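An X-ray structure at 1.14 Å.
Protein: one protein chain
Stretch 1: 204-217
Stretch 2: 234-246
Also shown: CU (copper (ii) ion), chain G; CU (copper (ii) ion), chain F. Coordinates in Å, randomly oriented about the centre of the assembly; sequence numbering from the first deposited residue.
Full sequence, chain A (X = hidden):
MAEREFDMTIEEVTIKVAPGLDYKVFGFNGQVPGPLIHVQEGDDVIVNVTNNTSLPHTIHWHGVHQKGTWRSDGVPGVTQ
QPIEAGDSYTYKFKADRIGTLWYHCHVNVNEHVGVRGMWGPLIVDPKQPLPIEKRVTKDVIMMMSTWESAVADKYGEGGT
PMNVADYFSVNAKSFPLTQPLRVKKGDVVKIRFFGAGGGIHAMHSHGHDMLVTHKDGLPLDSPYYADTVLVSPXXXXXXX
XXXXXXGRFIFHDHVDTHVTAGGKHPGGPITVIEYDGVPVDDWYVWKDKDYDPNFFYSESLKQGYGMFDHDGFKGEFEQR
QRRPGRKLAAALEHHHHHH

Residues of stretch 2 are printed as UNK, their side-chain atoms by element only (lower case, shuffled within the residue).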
ATOM      1  N   HIS A 204      -7.596   3.344  10.917  1.00  8.57           N
ATOM      2  CA  HIS A 204      -7.001   3.681  12.228  1.00  7.53           C
ATOM      3  C   HIS A 204      -8.072   3.758  13.323  1.00  7.34           C
ATOM      4  O   HIS A 204      -9.035   4.542  13.178  1.00  8.67           O
ATOM      5  CB  HIS A 204      -6.313   5.019  12.110  1.00  9.11           C
ATOM      6  CG  HIS A 204      -5.838   5.608  13.392  1.00  9.02           C
ATOM      7  ND1 HIS A 204      -5.088   4.895  14.349  1.00  9.87           N
ATOM      8  CD2 HIS A 204      -6.000   6.842  13.912  1.00 10.25           C
ATOM      9  CE1 HIS A 204      -4.843   5.733  15.400  1.00 10.54           C
ATOM     10  NE2 HIS A 204      -5.395   6.911  15.135  1.00 10.64           N
ATOM     11  N   SER A 205      -7.850   3.009  14.385  1.00  7.45           N
ATOM     12  CA  SER A 205      -8.757   3.054  15.543  1.00  7.71           C
ATOM     13  C   SER A 205      -8.179   3.970  16.622  1.00  7.11           C
ATOM     14  O   SER A 205      -7.143   3.661  17.218  1.00  9.59           O
ATOM     15  CB  SER A 205      -8.963   1.677  16.128  1.00  8.92           C
ATOM     16  OG  SER A 205      -7.725   1.012  16.381  1.00  9.55           O
ATOM     17  N   HIS A 206      -8.851   5.068  16.963  1.00  8.04           N
ATOM     18  CA  HIS A 206      -8.430   5.828  18.141  1.00  7.94           C
ATOM     19  C   HIS A 206      -8.743   4.992  19.406  1.00  7.44           C
ATOM     20  O   HIS A 206      -9.663   4.167  19.419  1.00  8.22           O
ATOM     21  CB  HIS A 206      -9.171   7.163  18.231  1.00  8.08           C
ATOM     22  CG  HIS A 206      -8.802   8.175  17.177  1.00  7.72           C
ATOM     23  ND1 HIS A 206      -8.745   9.524  17.520  1.00  9.17           N
ATOM     24  CD2 HIS A 206      -8.460   8.118  15.897  1.00  9.38           C
ATOM     25  CE1 HIS A 206      -8.417  10.244  16.402  1.00 10.48           C
ATOM     26  NE2 HIS A 206      -8.219   9.372  15.406  1.00 10.10           N
ATOM     27  N   GLY A 207      -7.953   5.272  20.434  1.00  7.67           N
ATOM     28  CA  GLY A 207      -8.257   4.732  21.767  1.00  9.12           C
ATOM     29  C   GLY A 207      -7.863   3.308  22.001  1.00  8.41           C
ATOM     30  O   GLY A 207      -8.032   2.792  23.135  1.00  8.93           O
ATOM     31  N   HIS A 208      -7.429   2.577  20.952  1.00  8.37           N
ATOM     32  CA  HIS A 208      -7.267   1.121  21.006  1.00  7.81           C
ATOM     33  C   HIS A 208      -6.233   0.700  19.986  1.00  7.21           C
ATOM     34  O   HIS A 208      -6.094   1.264  18.923  1.00  9.45           O
ATOM     35  CB  HIS A 208      -8.573   0.411  20.556  1.00  9.30           C
ATOM     36  CG  HIS A 208      -9.808   0.813  21.334  1.00  8.55           C
ATOM     37  ND1 HIS A 208     -10.440   2.023  21.098  1.00  8.66           N
ATOM     38  CD2 HIS A 208     -10.489   0.202  22.357  1.00  8.24           C
ATOM     39  CE1 HIS A 208     -11.450   2.127  21.961  1.00  9.15           C
ATOM     40  NE2 HIS A 208     -11.504   1.038  22.707  1.00  8.79           N
ATOM     41  N   ASP A 209      -5.500  -0.372  20.325  1.00  7.24           N
ATOM     42  CA  ASP A 209      -4.787  -1.131  19.299  1.00  8.35           C
ATOM     43  C   ASP A 209      -5.676  -2.266  18.792  1.00  7.87           C
ATOM     44  O   ASP A 209      -6.566  -2.742  19.477  1.00  9.85           O
ATOM     45  CB  ASP A 209      -3.494  -1.685  19.916  1.00 10.72           C
ATOM     46  CG  ASP A 209      -2.523  -0.556  20.177  1.00 11.32           C
ATOM     47  OD1 ASP A 209      -2.298   0.258  19.237  1.00 13.54           O
ATOM     48  OD2 ASP A 209      -2.000  -0.480  21.288  1.00 14.88           O
ATOM     49  N   MET A 210      -5.384  -2.664  17.559  1.00  7.67           N
ATOM     50  CA  MET A 210      -6.022  -3.790  16.934  1.00  6.82           C
ATOM     51  C   MET A 210      -5.026  -4.956  16.889  1.00  7.64           C
ATOM     52  O   MET A 210      -3.855  -4.802  16.518  1.00  9.95           O
ATOM     53  CB  MET A 210      -6.374  -3.462  15.479  1.00  7.63           C
ATOM     54  CG  MET A 210      -7.522  -2.435  15.412  1.00  8.33           C
ATOM     55  SD  MET A 210      -7.799  -1.818  13.729  1.00  8.46           S
ATOM     56  CE  MET A 210      -6.489  -0.602  13.556  1.00  9.62           C
ATOM     57  N   LEU A 211      -5.459  -6.147  17.241  1.00  7.08           N
ATOM     58  CA  LEU A 211      -4.657  -7.346  17.051  1.00  7.16           C
ATOM     59  C   LEU A 211      -5.043  -7.940  15.699  1.00  7.11           C
ATOM     60  O   LEU A 211      -6.180  -8.401  15.549  1.00  7.45           O
ATOM     61  CB  LEU A 211      -4.918  -8.367  18.162  1.00  8.37           C
ATOM     62  CG  LEU A 211      -4.082  -9.649  18.008  1.00  9.60           C
ATOM     63  CD1 LEU A 211      -2.577  -9.360  18.122  1.00 11.18           C
ATOM     64  CD2 LEU A 211      -4.503 -10.688  19.044  1.00 14.12           C
ATOM     65  N   VAL A 212      -4.131  -7.882  14.740  1.00  7.09           N
ATOM     66  CA  VAL A 212      -4.376  -8.434  13.390  1.00  6.82           C
ATOM     67  C   VAL A 212      -4.201  -9.951  13.473  1.00  6.93           C
ATOM     68  O   VAL A 212      -3.099 -10.455  13.729  1.00  7.80           O
ATOM     69  CB  VAL A 212      -3.414  -7.806  12.378  1.00  7.38           C
ATOM     70  CG1 VAL A 212      -3.757  -8.389  11.003  1.00  8.04           C
ATOM     71  CG2 VAL A 212      -3.476  -6.271  12.381  1.00  8.05           C
ATOM     72  N   THR A 213      -5.311 -10.684  13.273  1.00  7.36           N
ATOM     73  CA  THR A 213      -5.277 -12.130  13.428  1.00  7.11           C
ATOM     74  C   THR A 213      -5.398 -12.906  12.132  1.00  7.28           C
ATOM     75  O   THR A 213      -5.027 -14.066  12.119  1.00  7.75           O
ATOM     76  CB  THR A 213      -6.470 -12.560  14.342  1.00  8.15           C
ATOM     77  OG1 THR A 213      -7.702 -12.122  13.777  1.00  8.51           O
ATOM     78  CG2 THR A 213      -6.381 -11.912  15.732  1.00  8.92           C
ATOM     79  N   HIS A 214      -5.977 -12.309  11.080  1.00  6.82           N
ATOM     80  CA  HIS A 214      -6.210 -13.052   9.833  1.00  7.50           C
ATOM     81  C   HIS A 214      -5.925 -12.177   8.617  1.00  7.21           C
ATOM     82  O   HIS A 214      -6.291 -10.994   8.627  1.00  7.86           O
ATOM     83  CB  HIS A 214      -7.662 -13.528   9.664  1.00  8.29           C
ATOM     84  CG  HIS A 214      -8.190 -14.478  10.707  1.00  7.96           C
ATOM     85  ND1 HIS A 214      -8.385 -14.090  12.035  1.00  8.54           N
ATOM     86  CD2 HIS A 214      -8.568 -15.782  10.594  1.00  8.97           C
ATOM     87  CE1 HIS A 214      -8.869 -15.140  12.659  1.00  9.27           C
ATOM     88  NE2 HIS A 214      -8.987 -16.184  11.822  1.00  9.90           N
ATOM     89  N   LYS A 215      -5.314 -12.802   7.647  1.00  6.83           N
ATOM     90  CA  LYS A 215      -5.044 -12.168   6.357  1.00  7.58           C
ATOM     91  C   LYS A 215      -5.823 -12.961   5.304  1.00  6.79           C
ATOM     92  O   LYS A 215      -5.651 -14.183   5.208  1.00  7.34           O
ATOM     93  CB  LYS A 215      -3.534 -12.181   6.068  1.00  8.26           C
ATOM     94  CG  LYS A 215      -3.135 -12.008   4.628  1.00 10.34           C
ATOM     95  CD  LYS A 215      -3.561 -10.679   3.984  1.00  9.58           C
ATOM     96  CE  LYS A 215      -3.005 -10.671   2.559  1.00 10.11           C
ATOM     97  NZ  LYS A 215      -3.823  -9.795   1.698  1.00  8.42           N
ATOM     98  N   ASP A 216      -6.704 -12.250   4.574  1.00  7.28           N
ATOM     99  CA  ASP A 216      -7.537 -12.887   3.532  1.00  7.47           C
ATOM    100  C   ASP A 216      -8.301 -14.087   4.105  1.00  7.66           C
ATOM    101  O   ASP A 216      -8.554 -15.082   3.417  1.00  8.36           O
ATOM    102  CB  ASP A 216      -6.700 -13.297   2.327  1.00  7.75           C
ATOM    103  CG  ASP A 216      -6.047 -12.057   1.643  1.00  7.17           C
ATOM    104  OD1 ASP A 216      -6.449 -10.912   1.934  1.00  7.28           O
ATOM    105  OD2 ASP A 216      -5.119 -12.341   0.860  1.00  7.70           O
ATOM    106  N   GLY A 217      -8.723 -13.971   5.377  1.00  7.69           N
ATOM    107  CA  GLY A 217      -9.539 -14.995   6.030  1.00  7.92           C
ATOM    108  C   GLY A 217      -8.760 -16.117   6.677  1.00  9.04           C
ATOM    109  O   GLY A 217      -9.375 -16.887   7.404  1.00 10.71           O
ATOM    110  N   UNK A 234      -9.087  -6.077  -2.950  1.00  7.29           N
ATOM    111  CA  UNK A 234      -9.097  -7.521  -2.913  1.00  8.09           C
ATOM    112  C   UNK A 234      -8.828  -8.115  -1.541  1.00  7.23           C
ATOM    113  O   UNK A 234      -9.282  -9.225  -1.254  1.00  8.39           O
ATOM    114  N   UNK A 235      -8.090  -7.354  -0.706  1.00  6.94           N
ATOM    115  CA  UNK A 235      -7.630  -7.919   0.557  1.00  7.04           C
ATOM    116  C   UNK A 235      -8.698  -7.942   1.639  1.00  6.35           C
ATOM    117  O   UNK A 235      -9.607  -7.127   1.617  1.00  7.41           O
ATOM    118  c   UNK A 235      -6.479  -7.091   1.132  1.00  7.00           C
ATOM    119  o   UNK A 235      -3.332  -7.095   1.647  1.00  9.20           O
ATOM    120  c   UNK A 235      -4.134  -6.381   1.042  1.00  8.07           C
ATOM    121  c   UNK A 235      -5.254  -6.988   0.199  1.00  8.15           C
ATOM    122  o   UNK A 235      -4.154  -5.159   1.150  1.00  9.68           O
ATOM    123  N   UNK A 236      -8.529  -8.849   2.601  1.00  6.56           N
ATOM    124  CA  UNK A 236      -9.263  -8.717   3.863  1.00  6.93           C
ATOM    125  C   UNK A 236      -8.266  -8.845   5.000  1.00  7.16           C
ATOM    126  O   UNK A 236      -7.264  -9.565   4.935  1.00  7.08           O
ATOM    127  c   UNK A 236     -11.569  -9.534   3.099  1.00  7.25           C
ATOM    128  n   UNK A 236     -11.238 -11.532   1.718  1.00  7.88           N
ATOM    129  c   UNK A 236     -10.371  -9.784   4.017  1.00  7.72           C
ATOM    130  n   UNK A 236      -9.514 -11.690   0.131  1.00  8.28           N
ATOM    131  n   UNK A 236     -10.310 -13.578   1.173  1.00  8.71           N
ATOM    132  c   UNK A 236     -11.396 -10.087   1.690  1.00  8.62           C
ATOM    133  c   UNK A 236     -10.347 -12.244   0.999  1.00  7.72           C
ATOM    134  N   UNK A 237      -8.565  -8.107   6.078  1.00  6.82           N
ATOM    135  CA  UNK A 237      -7.865  -8.278   7.341  1.00  7.39           C
ATOM    136  C   UNK A 237      -8.900  -8.454   8.446  1.00  7.35           C
ATOM    137  O   UNK A 237      -9.874  -7.682   8.460  1.00  8.66           O
ATOM    138  c   UNK A 237      -6.985  -7.053   7.685  1.00  7.64           C
ATOM    139  c   UNK A 237      -5.829  -6.354   5.515  1.00  7.93           C
ATOM    140  o   UNK A 237      -2.453  -7.004   4.212  1.00 11.25           O
ATOM    141  c   UNK A 237      -4.598  -7.684   7.120  1.00  9.50           C
ATOM    142  c   UNK A 237      -3.474  -7.672   6.270  1.00 10.01           C
ATOM    143  c   UNK A 237      -4.728  -6.342   4.679  1.00  8.48           C
ATOM    144  c   UNK A 237      -5.790  -7.022   6.752  1.00  7.63           C
ATOM    145  c   UNK A 237      -3.564  -7.009   5.061  1.00 10.49           C
ATOM    146  N   UNK A 238      -8.696  -9.410   9.364  1.00  7.39           N
ATOM    147  CA  UNK A 238      -9.523  -9.485  10.548  1.00  7.63           C
ATOM    148  C   UNK A 238      -8.680  -9.056  11.719  1.00  6.67           C
ATOM    149  O   UNK A 238      -7.521  -9.461  11.840  1.00  7.43           O
ATOM    150  o   UNK A 238     -11.434 -12.664  10.242  1.00 10.34           O
ATOM    151  c   UNK A 238     -10.871 -11.635   9.833  1.00  7.72           C
ATOM    152  o   UNK A 238     -11.009 -11.191   8.677  1.00  8.58           O
ATOM    153  c   UNK A 238     -10.023 -10.897  10.851  1.00  7.98           C
ATOM    154  N   UNK A 239      -9.294  -8.256  12.602  1.00  6.91           N
ATOM    155  CA  UNK A 239      -8.601  -7.812  13.801  1.00  6.82           C
ATOM    156  C   UNK A 239      -9.543  -8.042  14.998  1.00  6.82           C
ATOM    157  O   UNK A 239     -10.746  -8.269  14.853  1.00  7.90           O
ATOM    158  c   UNK A 239      -8.226  -6.317  13.734  1.00  7.09           C
ATOM    159  c   UNK A 239      -7.392  -6.039  12.459  1.00  8.25           C
ATOM    160  c   UNK A 239      -9.465  -5.404  13.804  1.00  7.49           C
ATOM    161  N   UNK A 240      -8.949  -7.986  16.189  1.00  7.35           N
ATOM    162  CA  UNK A 240      -9.680  -7.970  17.464  1.00  7.41           C
ATOM    163  C   UNK A 240      -9.354  -6.668  18.178  1.00  7.19           C
ATOM    164  O   UNK A 240      -8.178  -6.295  18.318  1.00  8.08           O
ATOM    165  c   UNK A 240      -9.565 -10.527  17.698  1.00  9.34           C
ATOM    166  c   UNK A 240      -9.853  -9.052  19.732  1.00 10.09           C
ATOM    167  c   UNK A 240     -11.070 -10.763  17.619  1.00 12.34           C
ATOM    168  c   UNK A 240      -9.236  -9.171  18.353  1.00  7.90           C
ATOM    169  N   UNK A 241     -10.407  -6.010  18.663  1.00  7.09           N
ATOM    170  CA  UNK A 241     -10.261  -4.902  19.606  1.00  8.11           C
ATOM    171  C   UNK A 241     -10.865  -5.341  20.932  1.00  8.18           C
ATOM    172  O   UNK A 241     -12.016  -5.782  20.972  1.00  9.80           O
ATOM    173  c   UNK A 241     -10.935  -3.610  19.110  1.00  7.72           C
ATOM    174  c   UNK A 241     -10.132  -3.039  17.926  1.00  8.69           C
ATOM    175  c   UNK A 241     -11.067  -2.611  20.264  1.00  9.69           C
ATOM    176  c   UNK A 241     -10.736  -1.800  17.296  1.00  9.90           C
ATOM    177  N   UNK A 242     -10.098  -5.214  22.012  1.00  9.28           N
ATOM    178  CA  UNK A 242     -10.622  -5.345  23.375  1.00  8.92           C
ATOM    179  C   UNK A 242     -11.259  -4.031  23.754  1.00  8.18           C
ATOM    180  O   UNK A 242     -10.529  -3.028  23.855  1.00 10.20           O
ATOM    181  o   UNK A 242      -8.927  -9.285  23.761  1.00 20.78           O
ATOM    182  c   UNK A 242      -9.502  -5.723  24.384  1.00 10.61           C
ATOM    183  o   UNK A 242     -10.318  -8.308  25.148  1.00 18.11           O
ATOM    184  c   UNK A 242      -9.372  -8.272  24.324  1.00 14.68           C
ATOM    185  c   UNK A 242      -8.684  -6.956  23.995  1.00 13.40           C
ATOM    186  N   UNK A 243     -12.575  -4.009  23.960  1.00  9.42           N
ATOM    187  CA  UNK A 243     -13.227  -2.730  24.322  1.00  9.14           C
ATOM    188  C   UNK A 243     -13.149  -2.461  25.795  1.00  9.37           C
ATOM    189  O   UNK A 243     -14.093  -2.632  26.545  1.00 12.43           O
ATOM    190  c   UNK A 243     -14.698  -2.776  23.854  1.00 12.88           C
ATOM    191  N   UNK A 244     -11.974  -2.035  26.214  1.00 11.03           N
ATOM    192  CA  UNK A 244     -11.761  -1.913  27.656  1.00 11.67           C
ATOM    193  C   UNK A 244     -11.404  -0.471  27.997  1.00 11.08           C
ATOM    194  O   UNK A 244     -10.848  -0.178  29.065  1.00 15.37           O
ATOM    195  o   UNK A 244      -8.480  -3.539  27.713  1.00 31.46           O
ATOM    196  c   UNK A 244      -9.344  -2.660  27.417  1.00 24.04           C
ATOM    197  o   UNK A 244      -9.123  -1.687  26.657  1.00 20.88           O
ATOM    198  c   UNK A 244     -10.691  -2.874  28.093  1.00 16.73           C
ATOM    199  N   UNK A 245     -11.760   0.479  27.140  1.00  9.11           N
ATOM    200  CA  UNK A 245     -11.349   1.873  27.334  1.00 10.71           C
ATOM    201  C   UNK A 245     -12.480   2.812  26.996  1.00  9.16           C
ATOM    202  O   UNK A 245     -12.557   3.382  25.903  1.00 10.79           O
ATOM    203  c   UNK A 245     -10.176   2.158  26.401  1.00 11.37           C
ATOM    204  n   UNK A 245      -8.878   4.060  25.632  1.00 11.20           N
ATOM    205  o   UNK A 245      -9.992   4.272  27.612  1.00 14.39           O
ATOM    206  c   UNK A 245      -9.679   3.590  26.598  1.00 11.23           C
ATOM    207  N   UNK A 246     -13.436   2.967  27.914  1.00  9.97           N
ATOM    208  CA  UNK A 246     -14.650   3.739  27.536  1.00  9.79           C
ATOM    209  C   UNK A 246     -14.346   5.180  27.142  1.00  9.46           C
ATOM    210  O   UNK A 246     -13.649   5.928  27.835  1.00 12.52           O
ATOM    211  c   UNK A 246     -15.083   2.374  29.449  1.00 12.85           C
ATOM    212  c   UNK A 246     -15.472   3.723  28.865  1.00 12.08           C
ATOM    213  c   UNK A 246     -13.577   2.304  29.228  1.00 11.78           C
TER
HETATM  214 CU    CU G1404      -5.271   8.460  16.081  0.65 13.59          CU
HETATM  215 CU    CU F1403      -7.976  10.209  13.677  0.80 12.83          CU
HETATM  216  O   HOH W   1      -7.388  -4.185  21.719  1.00 12.03           O
HETATM  217  O   HOH W   2     -10.309 -11.394  14.367  1.00 11.40           O
HETATM  218  O   HOH W   3      -8.921 -11.584   6.912  1.00  8.52           O
HETATM  219  O   HOH W   4     -11.415 -14.912   8.722  1.00  9.93           O

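Position 234 has no side-chain atoms, and its backbone angles would jam a CB against the preceding carbonyl: Gly-234. Position 235 carries three carbons, the third bearing two oxygens, one meeting the lysine of stretch 1: Glu-235. Lys-215 NZ and Glu-235 OE2 form a salt bridge at 2.7 Å.

Position 236 shows three carbons, a nitrogen, then a carbon with two more nitrogens, a guanidinium with Asp-216 CA over one face: Arg-236. Its backbone N donates to Asp-216 OD1 (3.0 Å), and its O accepts from Asp-216 N (2.8 Å). Arg-236 NH1 and Asp-216 OD1, 3.6 Å apart, attract by charge alone: the oxygen lies well out of the guanidinium plane.

At 237 one carbon leads to a six-carbon ring bearing one oxygen, its edge meeting Val-212 CG1: Tyr-237. Val-212 CG1 lies 4.0 Å from Tyr-237 CD1, and Tyr-237 OH donates to Glu-235 OE2 (2.7 Å), the same oxygen that holds the lysine.

Position 238 has two carbons, the second with two oxygens, one over a face of the His-214 ring: Asp-238. Water 3 links Asp-238 OD1 (2.8 Å from the water O) to Gly-217 N (2.8 Å from the same O).

Position 239 is one carbon carrying two, packed against Val-212 and Met-210: Val-239, with CG1 3.9 Å from Val-212 CG2. Position 240 is a forked four-carbon chain, one arm two carbons long, beside Leu-211: Ile-240, its CB 4.4 Å from Leu-211 CB. Position 241 has the same shape against Met-210 and His-208: Ile-241, whose CG1 lies 3.7 Å from Met-210 CG and CG2 3.6 Å from His-208 CD2.

Position 242 repeats the three-carbon carboxylate; its CB, the closest side-chain atom, is 6.3 Å from His-208 CD2: Glu-242. Water 1 joins its N to Asp-209 O. A single carbon at 243 gives Ala-243; two carbons ending in two oxygens at 244 give Asp-244.

Position 245 has two carbons, the second with one oxygen and one nitrogen, which reaches Gly-207 O: Asn-245. Asn-245 ND2 donates to Gly-207 O at 2.9 Å. At 246 three carbons close a ring onto the backbone N and touch nothing on stretch 1: Pro-246.

The contact is an antiparallel strand pair. Leu-211 and Ile-240 exchange two backbone bonds, each 2.9 Å between N and O. A bulge then shifts the register: Asp-238 O accepts from Thr-213 N (2.9 Å) and weakly from His-214 N (3.3 Å). Val-212, Lys-215, Tyr-237 and Val-239 share one face; Leu-211, His-214, Asp-238 and Ile-240 the other. Charge gathers at one end; the asparagine ties down the loop at the other.

Stretch 2 234-246: GERYDVIIEADNP
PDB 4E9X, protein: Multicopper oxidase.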